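Local coordinates for protein cytosolic IMP-GMP specific 5'-nucleotidase (Legionella pneumophila subsp. pneumophila, PDB 4OHF) that probably hydrolyses the 5'-phosphate of purine nucleoside monophosphates such as IMP and GMP, as a magnesium-dependent nucleotidase of the HAD superfamily, at residues 236-248 against 274-287. Numbering follows the deposited sequence.
Sequences GLFEFVITLANKP and IVPGVYQGGNAKKF. With PO4 (phosphate ion), chain H.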
loop_
_atom_site.group_PDB
_atom_site.type_symbol
_atom_site.label_atom_id
_atom_site.label_comp_id
_atom_site.label_asym_id
_atom_site.label_seq_id
_atom_site.Cartn_x
_atom_site.Cartn_y
_atom_site.Cartn_z
ATOM N N GLY B 236 -33.504 21.044 -24.907
ATOM C CA GLY B 236 -34.126 19.918 -25.591
ATOM C C GLY B 236 -33.090 18.952 -26.149
ATOM O O GLY B 236 -33.392 17.797 -26.462
ATOM N N LEU B 237 -31.859 19.436 -26.269
ATOM C CA LEU B 237 -30.763 18.632 -26.767
ATOM C C LEU B 237 -30.300 17.627 -25.717
ATOM O O LEU B 237 -29.763 16.569 -26.049
ATOM C CB LEU B 237 -29.592 19.536 -27.141
ATOM C CG LEU B 237 -29.760 20.466 -28.342
ATOM C CD1 LEU B 237 -28.562 21.390 -28.439
ATOM C CD2 LEU B 237 -29.904 19.637 -29.608
ATOM N N PHE B 238 -30.530 17.942 -24.445
ATOM C CA PHE B 238 -30.073 17.066 -23.372
ATOM C C PHE B 238 -31.130 16.404 -22.487
ATOM O O PHE B 238 -32.035 17.054 -21.971
ATOM C CB PHE B 238 -29.071 17.846 -22.517
ATOM C CG PHE B 238 -28.003 18.513 -23.328
ATOM C CD1 PHE B 238 -27.038 17.758 -23.976
ATOM C CD2 PHE B 238 -28.004 19.892 -23.504
ATOM C CE1 PHE B 238 -26.093 18.364 -24.792
ATOM C CE2 PHE B 238 -27.057 20.516 -24.322
ATOM C CZ PHE B 238 -26.104 19.749 -24.966
ATOM N N GLU B 239 -30.988 15.092 -22.318
ATOM C CA GLU B 239 -31.897 14.299 -21.500
ATOM C C GLU B 239 -31.678 14.698 -20.045
ATOM O O GLU B 239 -32.620 15.047 -19.344
ATOM C CB GLU B 239 -31.600 12.810 -21.695
ATOM C CG GLU B 239 -32.666 11.866 -21.153
ATOM C CD GLU B 239 -33.969 11.906 -21.951
ATOM O OE1 GLU B 239 -34.853 11.064 -21.681
ATOM O OE2 GLU B 239 -34.111 12.778 -22.842
ATOM N N PHE B 240 -30.423 14.635 -19.602
ATOM C CA PHE B 240 -30.042 15.022 -18.246
ATOM C C PHE B 240 -28.888 15.988 -18.334
ATOM O O PHE B 240 -28.120 15.995 -19.311
ATOM C CB PHE B 240 -29.534 13.841 -17.424
ATOM C CG PHE B 240 -30.548 12.785 -17.173
ATOM C CD1 PHE B 240 -30.746 11.763 -18.093
ATOM C CD2 PHE B 240 -31.294 12.799 -15.999
ATOM C CE1 PHE B 240 -31.672 10.760 -17.847
ATOM C CE2 PHE B 240 -32.225 11.804 -15.734
ATOM C CZ PHE B 240 -32.416 10.779 -16.663
ATOM N N VAL B 241 -28.750 16.797 -17.301
ATOM C CA VAL B 241 -27.646 17.722 -17.245
ATOM C C VAL B 241 -27.216 17.692 -15.791
ATOM O O VAL B 241 -27.903 18.211 -14.924
ATOM C CB VAL B 241 -28.054 19.150 -17.742
ATOM C CG1 VAL B 241 -29.361 19.540 -17.147
ATOM C CG2 VAL B 241 -26.969 20.173 -17.391
ATOM N N ILE B 242 -26.086 17.028 -15.549
ATOM C CA ILE B 242 -25.516 16.856 -14.217
ATOM C C ILE B 242 -24.357 17.830 -13.944
ATOM O O ILE B 242 -23.317 17.792 -14.609
ATOM C CB ILE B 242 -25.028 15.398 -14.051
ATOM C CG1 ILE B 242 -26.141 14.438 -14.488
ATOM C CG2 ILE B 242 -24.632 15.136 -12.612
ATOM C CD1 ILE B 242 -25.746 12.967 -14.462
ATOM N N THR B 243 -24.545 18.687 -12.942
ATOM C CA THR B 243 -23.561 19.697 -12.577
ATOM C C THR B 243 -22.804 19.426 -11.269
ATOM O O THR B 243 -23.252 18.636 -10.433
ATOM C CB THR B 243 -24.242 21.047 -12.514
ATOM O OG1 THR B 243 -25.240 21.027 -11.488
ATOM C CG2 THR B 243 -24.919 21.333 -13.840
ATOM N N LEU B 244 -21.666 20.105 -11.093
ATOM C CA LEU B 244 -20.805 19.894 -9.932
ATOM C C LEU B 244 -20.742 18.370 -9.776
ATOM O O LEU B 244 -20.928 17.813 -8.691
ATOM C CB LEU B 244 -21.389 20.556 -8.681
ATOM C CG LEU B 244 -21.094 22.051 -8.485
ATOM C CD1 LEU B 244 -21.826 22.558 -7.250
ATOM C CD2 LEU B 244 -19.593 22.288 -8.337
ATOM N N ALA B 245 -20.489 17.706 -10.899
ATOM C CA ALA B 245 -20.434 16.259 -10.944
ATOM C C ALA B 245 -19.397 15.692 -10.006
ATOM O O ALA B 245 -19.557 14.600 -9.483
ATOM C CB ALA B 245 -20.163 15.793 -12.364
ATOM N N ASN B 246 -18.332 16.446 -9.798
ATOM C CA ASN B 246 -17.255 16.013 -8.925
ATOM C C ASN B 246 -16.548 14.762 -9.481
ATOM O O ASN B 246 -16.399 13.746 -8.797
ATOM C CB ASN B 246 -17.796 15.753 -7.511
ATOM C CG ASN B 246 -16.703 15.741 -6.453
ATOM O OD1 ASN B 246 -16.987 15.579 -5.271
ATOM N ND2 ASN B 246 -15.448 15.919 -6.870
ATOM N N LYS B 247 -16.130 14.847 -10.737
ATOM C CA LYS B 247 -15.393 13.763 -11.365
ATOM C C LYS B 247 -13.956 13.902 -10.838
ATOM O O LYS B 247 -13.514 15.000 -10.492
ATOM C CB LYS B 247 -15.417 13.929 -12.885
ATOM C CG LYS B 247 -16.785 13.752 -13.513
ATOM C CD LYS B 247 -16.792 14.171 -14.991
ATOM C CE LYS B 247 -16.555 15.686 -15.132
ATOM N NZ LYS B 247 -16.557 16.161 -16.545
ATOM N N PRO B 248 -13.194 12.808 -10.808
ATOM C CA PRO B 248 -13.547 11.454 -11.228
ATOM C C PRO B 248 -14.427 10.695 -10.246
ATOM O O PRO B 248 -15.069 9.700 -10.616
ATOM C CB PRO B 248 -12.187 10.791 -11.389
ATOM C CG PRO B 248 -11.413 11.416 -10.266
ATOM C CD PRO B 248 -11.789 12.880 -10.379
ATOM N N ILE B 274 -33.761 8.996 -10.456
ATOM C CA ILE B 274 -33.649 10.329 -11.036
ATOM C C ILE B 274 -34.359 10.318 -12.387
ATOM O O ILE B 274 -34.296 9.343 -13.134
ATOM C CB ILE B 274 -32.173 10.749 -11.243
ATOM C CG1 ILE B 274 -31.466 9.743 -12.149
ATOM C CG2 ILE B 274 -31.460 10.849 -9.897
ATOM C CD1 ILE B 274 -30.026 10.102 -12.428
ATOM N N VAL B 275 -35.046 11.406 -12.693
ATOM C CA VAL B 275 -35.778 11.502 -13.941
ATOM C C VAL B 275 -35.220 12.667 -14.736
ATOM O O VAL B 275 -34.720 13.631 -14.161
ATOM C CB VAL B 275 -37.296 11.723 -13.682
ATOM C CG1 VAL B 275 -37.914 10.459 -13.097
ATOM C CG2 VAL B 275 -37.500 12.894 -12.729
ATOM N N PRO B 276 -35.316 12.596 -16.068
ATOM C CA PRO B 276 -34.805 13.663 -16.924
ATOM C C PRO B 276 -34.917 15.022 -16.250
ATOM O O PRO B 276 -35.959 15.372 -15.700
ATOM C CB PRO B 276 -35.672 13.543 -18.167
ATOM C CG PRO B 276 -35.881 12.051 -18.265
ATOM C CD PRO B 276 -36.159 11.657 -16.836
ATOM N N GLY B 277 -33.821 15.772 -16.276
ATOM C CA GLY B 277 -33.803 17.083 -15.654
ATOM C C GLY B 277 -32.396 17.499 -15.271
ATOM O O GLY B 277 -31.416 16.903 -15.722
ATOM N N VAL B 278 -32.297 18.522 -14.428
ATOM C CA VAL B 278 -31.007 19.024 -13.989
ATOM C C VAL B 278 -30.694 18.488 -12.596
ATOM O O VAL B 278 -31.598 18.343 -11.780
ATOM C CB VAL B 278 -31.013 20.553 -13.955
ATOM C CG1 VAL B 278 -29.623 21.061 -13.618
ATOM C CG2 VAL B 278 -31.487 21.094 -15.292
ATOM N N TYR B 279 -29.420 18.187 -12.338
ATOM C CA TYR B 279 -28.986 17.676 -11.048
ATOM C C TYR B 279 -27.604 18.207 -10.665
ATOM O O TYR B 279 -26.934 18.884 -11.455
ATOM C CB TYR B 279 -28.920 16.138 -11.056
ATOM C CG TYR B 279 -30.255 15.431 -11.158
ATOM C CD1 TYR B 279 -30.874 15.231 -12.399
ATOM C CD2 TYR B 279 -30.913 14.974 -10.012
ATOM C CE1 TYR B 279 -32.110 14.592 -12.498
ATOM C CE2 TYR B 279 -32.152 14.337 -10.095
ATOM C CZ TYR B 279 -32.748 14.146 -11.343
ATOM O OH TYR B 279 -33.968 13.497 -11.440
ATOM N N GLN B 280 -27.192 17.895 -9.437
ATOM C CA GLN B 280 -25.881 18.285 -8.928
ATOM C C GLN B 280 -25.284 17.048 -8.251
ATOM O O GLN B 280 -26.018 16.267 -7.642
ATOM C CB GLN B 280 -26.010 19.435 -7.920
ATOM C CG GLN B 280 -24.683 19.864 -7.323
ATOM C CD GLN B 280 -24.771 21.165 -6.563
ATOM O OE1 GLN B 280 -25.022 22.214 -7.152
ATOM N NE2 GLN B 280 -24.558 21.108 -5.256
ATOM N N GLY B 281 -23.967 16.868 -8.375
ATOM C CA GLY B 281 -23.308 15.711 -7.778
ATOM C C GLY B 281 -23.668 14.378 -8.430
ATOM O O GLY B 281 -23.641 14.242 -9.662
ATOM N N GLY B 282 -24.005 13.386 -7.606
ATOM C CA GLY B 282 -24.381 12.080 -8.131
ATOM C C GLY B 282 -23.235 11.087 -8.278
ATOM O O GLY B 282 -22.076 11.363 -7.932
ATOM N N ASN B 283 -23.564 9.910 -8.794
ATOM C CA ASN B 283 -22.568 8.871 -9.006
ATOM C C ASN B 283 -23.052 7.977 -10.138
ATOM O O ASN B 283 -24.257 7.748 -10.289
ATOM C CB ASN B 283 -22.325 8.061 -7.708
ATOM C CG ASN B 283 -23.538 7.242 -7.271
ATOM O OD1 ASN B 283 -23.911 6.257 -7.910
ATOM N ND2 ASN B 283 -24.156 7.650 -6.173
ATOM N N ALA B 284 -22.110 7.498 -10.943
ATOM C CA ALA B 284 -22.422 6.655 -12.097
ATOM C C ALA B 284 -23.276 5.445 -11.777
ATOM O O ALA B 284 -24.194 5.115 -12.525
ATOM C CB ALA B 284 -21.144 6.198 -12.764
ATOM N N LYS B 285 -22.955 4.777 -10.678
ATOM C CA LYS B 285 -23.688 3.594 -10.259
ATOM C C LYS B 285 -25.198 3.844 -10.261
ATOM O O LYS B 285 -25.950 3.172 -10.974
ATOM C CB LYS B 285 -23.221 3.181 -8.861
ATOM C CG LYS B 285 -23.992 2.028 -8.231
ATOM C CD LYS B 285 -23.653 0.690 -8.855
ATOM C CE LYS B 285 -23.402 -0.377 -7.776
ATOM N NZ LYS B 285 -24.505 -0.475 -6.773
ATOM N N LYS B 286 -25.639 4.824 -9.476
ATOM C CA LYS B 286 -27.062 5.130 -9.401
ATOM C C LYS B 286 -27.659 5.579 -10.727
ATOM O O LYS B 286 -28.781 5.209 -11.058
ATOM C CB LYS B 286 -27.325 6.192 -8.330
ATOM C CG LYS B 286 -28.779 6.620 -8.247
ATOM C CD LYS B 286 -29.089 7.208 -6.883
ATOM C CE LYS B 286 -30.368 8.028 -6.909
ATOM N NZ LYS B 286 -31.584 7.225 -7.250
ATOM N N PHE B 287 -26.902 6.372 -11.482
ATOM C CA PHE B 287 -27.359 6.890 -12.768
ATOM C C PHE B 287 -27.672 5.759 -13.727
ATOM O O PHE B 287 -28.721 5.737 -14.372
ATOM C CB PHE B 287 -26.281 7.806 -13.372
ATOM C CG PHE B 287 -26.646 8.383 -14.713
ATOM C CD1 PHE B 287 -26.405 7.672 -15.888
ATOM C CD2 PHE B 287 -27.231 9.649 -14.805
ATOM C CE1 PHE B 287 -26.736 8.210 -17.137
ATOM C CE2 PHE B 287 -27.570 10.201 -16.048
ATOM C CZ PHE B 287 -27.319 9.477 -17.214
HETATM P P PO4 H . -16.215 20.128 -17.031
HETATM O O1 PO4 H . -15.953 21.269 -16.114
HETATM O O2 PO4 H . -15.059 19.924 -17.927
HETATM O O3 PO4 H . -17.426 20.416 -17.848
HETATM O O4 PO4 H . -16.421 18.894 -16.231
#
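Phe-240 and Tyr-279 pack together on one face of two neighbouring parallel strands, 240-243 and 277-281, in the Rossmann-like sheet of a HAD domain. The Phe-240 ring is covered on both faces. Over one, Pro-276 CA lies 3.8 Å from the centroid of the Phe-240 ring in a CH-pi contact; to the other, Phe-287, from the helix that follows strand 277-281, points its edge in a T-shaped stack, planes at 67°. Tyr-279 CE1 sits at the edge of the Phe-240 ring, while the tyrosine OH accepts a hydrogen bond from Val-275 N. Beside this group Ile-242 sends CD1 to Phe-287 CD2 (3.7 Å), and beyond it Phe-206 meets the Phe-287 ring. On the other side of the sheet Val-241 CG1 and Val-278 CG2 run alongside each other, and Tyr-213 of helix 213-224 packs on Val-278. Next along that side, Leu-244 sets CB and CD1 against CG and CD of the extended Gln-280, whose OE1 accepts a hydrogen bond from Asn-269 of the second subunit. Past the strand end, Lys-247 NZ donates to O4 of a bound phosphate, probably from the crystallisation liquor, that also bonds to N of the magnesium ligand Asp-25. Thr-243 turns OG1 between its own N and carbonyl carbon (chi1 63°), and Tyr-279 O thereby takes two bonds from opposite faces of its carbonyl plane: Thr-243 N at 2.8 Å and Thr-243 OG1 at 2.7 Å.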